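Local atomic coordinates of ATP:cob(I)alamin adenosyltransferase (Salmonella enterica subsp. enterica serovar Livingstone, PDB entry 5CX7), a protein that probably converts cob(I)alamin to adenosylcobalamin, the cofactor of propanediol dehydratase, and binds heme through its C-terminal domain. Residues L12-H15 with D16-L20. Numbering follows the deposited sequence.
Sequences LSFH and DLHQL. With HEM (protoporphyrin IX containing Fe), chain B.
Ser-13 and Asp-16 close a capping box at the start of helix 14-31. Ser-13 OG accepts from Asp-16 N at 3.0 Å, and Ser-13 N returns a nearly straight bond (170°) to Asp-16 OD2, also 3.0 Å, meeting it on the anti side and 27° out of the carboxylate plane. OD2 is also salt-bridged to Arg-112, so two partners hold this buried carboxylate. The tightly packed side lies here: Leu-12 reaches Asp-16 CB with CD2 and Leu-17 CD2 with CD1 (3.9 Å), and both leucines rest on Ile-39 of strand 36-41. Packing is looser where His-15 and Phe-14 are exposed: His-15 lays one ring face over Gln-19 CG, 3.6 Å from the ring centroid. With CG trans to the amide nitrogen, the Phe-14 side chain extends the same way as buried His-18, toward the heme; the rings are slid apart (planes at 29°), His-18 CB lies over the Phe-14 face, and Phe-14 CZ touches heme CMA at 3.6 Å. His-18 NE2 binds the iron at 2.0 Å, and His-18 of a second subunit supplies the other axial nitrogen. This bis-histidine coordination is consistent with a low-spin heme, shared between two subunits, each ligand borne on the capped first turns of a helix.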
loop_
_atom_site.group_PDB
_atom_site.type_symbol
_atom_site.label_atom_id
_atom_site.label_comp_id
_atom_site.label_asym_id
_atom_site.label_seq_id
_atom_site.Cartn_x
_atom_site.Cartn_y
_atom_site.Cartn_z
ATOM N N LEU E 12 -7.197 14.907 27.704
ATOM C CA LEU E 12 -8.632 14.951 27.432
ATOM C C LEU E 12 -9.430 13.942 28.232
ATOM O O LEU E 12 -9.154 12.764 28.165
ATOM C CB LEU E 12 -8.926 14.710 25.916
ATOM C CG LEU E 12 -8.384 15.804 24.987
ATOM C CD1 LEU E 12 -8.396 15.285 23.517
ATOM C CD2 LEU E 12 -9.155 17.099 25.056
ATOM N N SER E 13 -10.446 14.419 28.961
ATOM C CA SER E 13 -11.304 13.579 29.776
ATOM C C SER E 13 -12.435 13.093 28.909
ATOM O O SER E 13 -12.650 13.641 27.820
ATOM C CB SER E 13 -11.866 14.420 30.939
ATOM O OG SER E 13 -12.681 15.495 30.464
ATOM N N PHE E 14 -13.241 12.180 29.461
ATOM C CA PHE E 14 -14.498 11.776 28.860
ATOM C C PHE E 14 -15.368 12.960 28.546
ATOM O O PHE E 14 -15.883 13.153 27.408
ATOM C CB PHE E 14 -15.328 10.796 29.728
ATOM C CG PHE E 14 -16.768 10.635 29.222
ATOM C CD1 PHE E 14 -17.030 9.898 28.130
ATOM C CD2 PHE E 14 -17.795 11.408 29.761
ATOM C CE1 PHE E 14 -18.317 9.801 27.613
ATOM C CE2 PHE E 14 -19.086 11.355 29.250
ATOM C CZ PHE E 14 -19.344 10.541 28.156
ATOM N N HIS E 15 -15.568 13.822 29.536
ATOM C CA HIS E 15 -16.332 15.025 29.324
ATOM C C HIS E 15 -15.776 15.925 28.186
ATOM O O HIS E 15 -16.518 16.527 27.404
ATOM C CB HIS E 15 -16.424 15.833 30.659
ATOM C CG HIS E 15 -17.180 17.123 30.529
ATOM N ND1 HIS E 15 -18.562 17.217 30.554
ATOM C CD2 HIS E 15 -16.723 18.387 30.384
ATOM C CE1 HIS E 15 -18.924 18.480 30.411
ATOM N NE2 HIS E 15 -17.828 19.209 30.338
ATOM N N ASP E 16 -14.478 16.144 28.159
ATOM C CA ASP E 16 -13.868 16.928 27.048
ATOM C C ASP E 16 -14.251 16.359 25.680
ATOM O O ASP E 16 -14.596 17.087 24.780
ATOM C CB ASP E 16 -12.347 16.928 27.126
ATOM C CG ASP E 16 -11.794 17.711 28.315
ATOM O OD1 ASP E 16 -12.326 18.784 28.633
ATOM O OD2 ASP E 16 -10.654 17.405 28.789
ATOM N N LEU E 17 -14.070 15.058 25.547
ATOM C CA LEU E 17 -14.321 14.374 24.260
ATOM C C LEU E 17 -15.785 14.484 23.885
ATOM O O LEU E 17 -16.127 14.721 22.733
ATOM C CB LEU E 17 -13.935 12.883 24.385
ATOM C CG LEU E 17 -12.430 12.619 24.593
ATOM C CD1 LEU E 17 -12.183 11.155 24.962
ATOM C CD2 LEU E 17 -11.562 13.044 23.429
ATOM N N HIS E 18 -16.654 14.213 24.861
ATOM C CA HIS E 18 -18.056 14.240 24.663
ATOM C C HIS E 18 -18.535 15.618 24.219
ATOM O O HIS E 18 -19.330 15.700 23.301
ATOM C CB HIS E 18 -18.791 13.757 25.933
ATOM C CG HIS E 18 -20.228 13.431 25.681
ATOM N ND1 HIS E 18 -21.244 14.334 25.919
ATOM C CD2 HIS E 18 -20.823 12.326 25.158
ATOM C CE1 HIS E 18 -22.407 13.810 25.568
ATOM N NE2 HIS E 18 -22.155 12.616 25.117
ATOM N N GLN E 19 -18.088 16.650 24.904
ATOM C CA GLN E 19 -18.467 18.026 24.620
ATOM C C GLN E 19 -17.935 18.517 23.312
ATOM O O GLN E 19 -18.658 19.173 22.598
ATOM C CB GLN E 19 -18.093 19.013 25.754
ATOM C CG GLN E 19 -18.872 18.706 27.010
ATOM C CD GLN E 19 -20.380 18.684 26.752
ATOM O OE1 GLN E 19 -20.954 19.731 26.474
ATOM N NE2 GLN E 19 -21.027 17.534 26.895
ATOM N N LEU E 20 -16.698 18.158 22.978
ATOM C CA LEU E 20 -16.156 18.507 21.683
ATOM C C LEU E 20 -17.008 17.936 20.588
ATOM O O LEU E 20 -17.350 18.662 19.641
ATOM C CB LEU E 20 -14.725 17.980 21.497
ATOM C CG LEU E 20 -13.591 18.743 22.158
ATOM C CD1 LEU E 20 -12.301 17.933 22.151
ATOM C CD2 LEU E 20 -13.379 20.097 21.513
HETATM C CHA HEM B . -25.241 11.988 27.330
HETATM C CHB HEM B . -21.833 8.844 25.847
HETATM C CHC HEM B . -21.949 11.156 21.604
HETATM C CHD HEM B . -25.615 13.937 23.003
HETATM C C1A HEM B . -24.299 11.011 27.271
HETATM C C2A HEM B . -23.884 10.262 28.381
HETATM C C3A HEM B . -22.922 9.384 27.961
HETATM C C4A HEM B . -22.738 9.546 26.591
HETATM C CMA HEM B . -22.159 8.390 28.820
HETATM C CAA HEM B . -24.362 10.409 29.820
HETATM C CBA HEM B . -23.292 11.280 30.528
HETATM C CGA HEM B . -23.844 12.204 31.586
HETATM O O1A HEM B . -23.709 11.886 32.797
HETATM O O2A HEM B . -24.405 13.279 31.242
HETATM C C1B HEM B . -21.573 9.185 24.536
HETATM C C2B HEM B . -20.597 8.563 23.755
HETATM C C3B HEM B . -20.619 9.206 22.554
HETATM C C4B HEM B . -21.641 10.278 22.633
HETATM C CMB HEM B . -19.729 7.397 24.245
HETATM C CAB HEM B . -19.741 8.807 21.437
HETATM C CBB HEM B . -19.683 9.308 20.226
HETATM C C1C HEM B . -22.934 12.129 21.601
HETATM C C2C HEM B . -23.223 12.986 20.496
HETATM C C3C HEM B . -24.300 13.785 20.916
HETATM C C4C HEM B . -24.610 13.382 22.262
HETATM C CMC HEM B . -22.505 13.020 19.136
HETATM C CAC HEM B . -25.073 14.873 20.230
HETATM C CBC HEM B . -24.899 15.310 19.007
HETATM C C1D HEM B . -25.771 13.581 24.323
HETATM C C2D HEM B . -26.813 14.283 25.077
HETATM C C3D HEM B . -26.722 13.772 26.323
HETATM C C4D HEM B . -25.643 12.745 26.272
HETATM C CMD HEM B . -27.762 15.339 24.533
HETATM C CAD HEM B . -27.617 14.149 27.510
HETATM C CBD HEM B . -27.435 15.580 28.024
HETATM C CGD HEM B . -26.775 15.647 29.385
HETATM O O1D HEM B . -27.296 16.340 30.320
HETATM O O2D HEM B . -25.687 15.041 29.560
HETATM N NA HEM B . -23.556 10.573 26.171
HETATM N NB HEM B . -22.151 10.165 23.844
HETATM N NC HEM B . -23.740 12.424 22.669
HETATM N ND HEM B . -25.083 12.673 25.073
HETATM FE FE HEM B . -23.651 11.467 24.512
#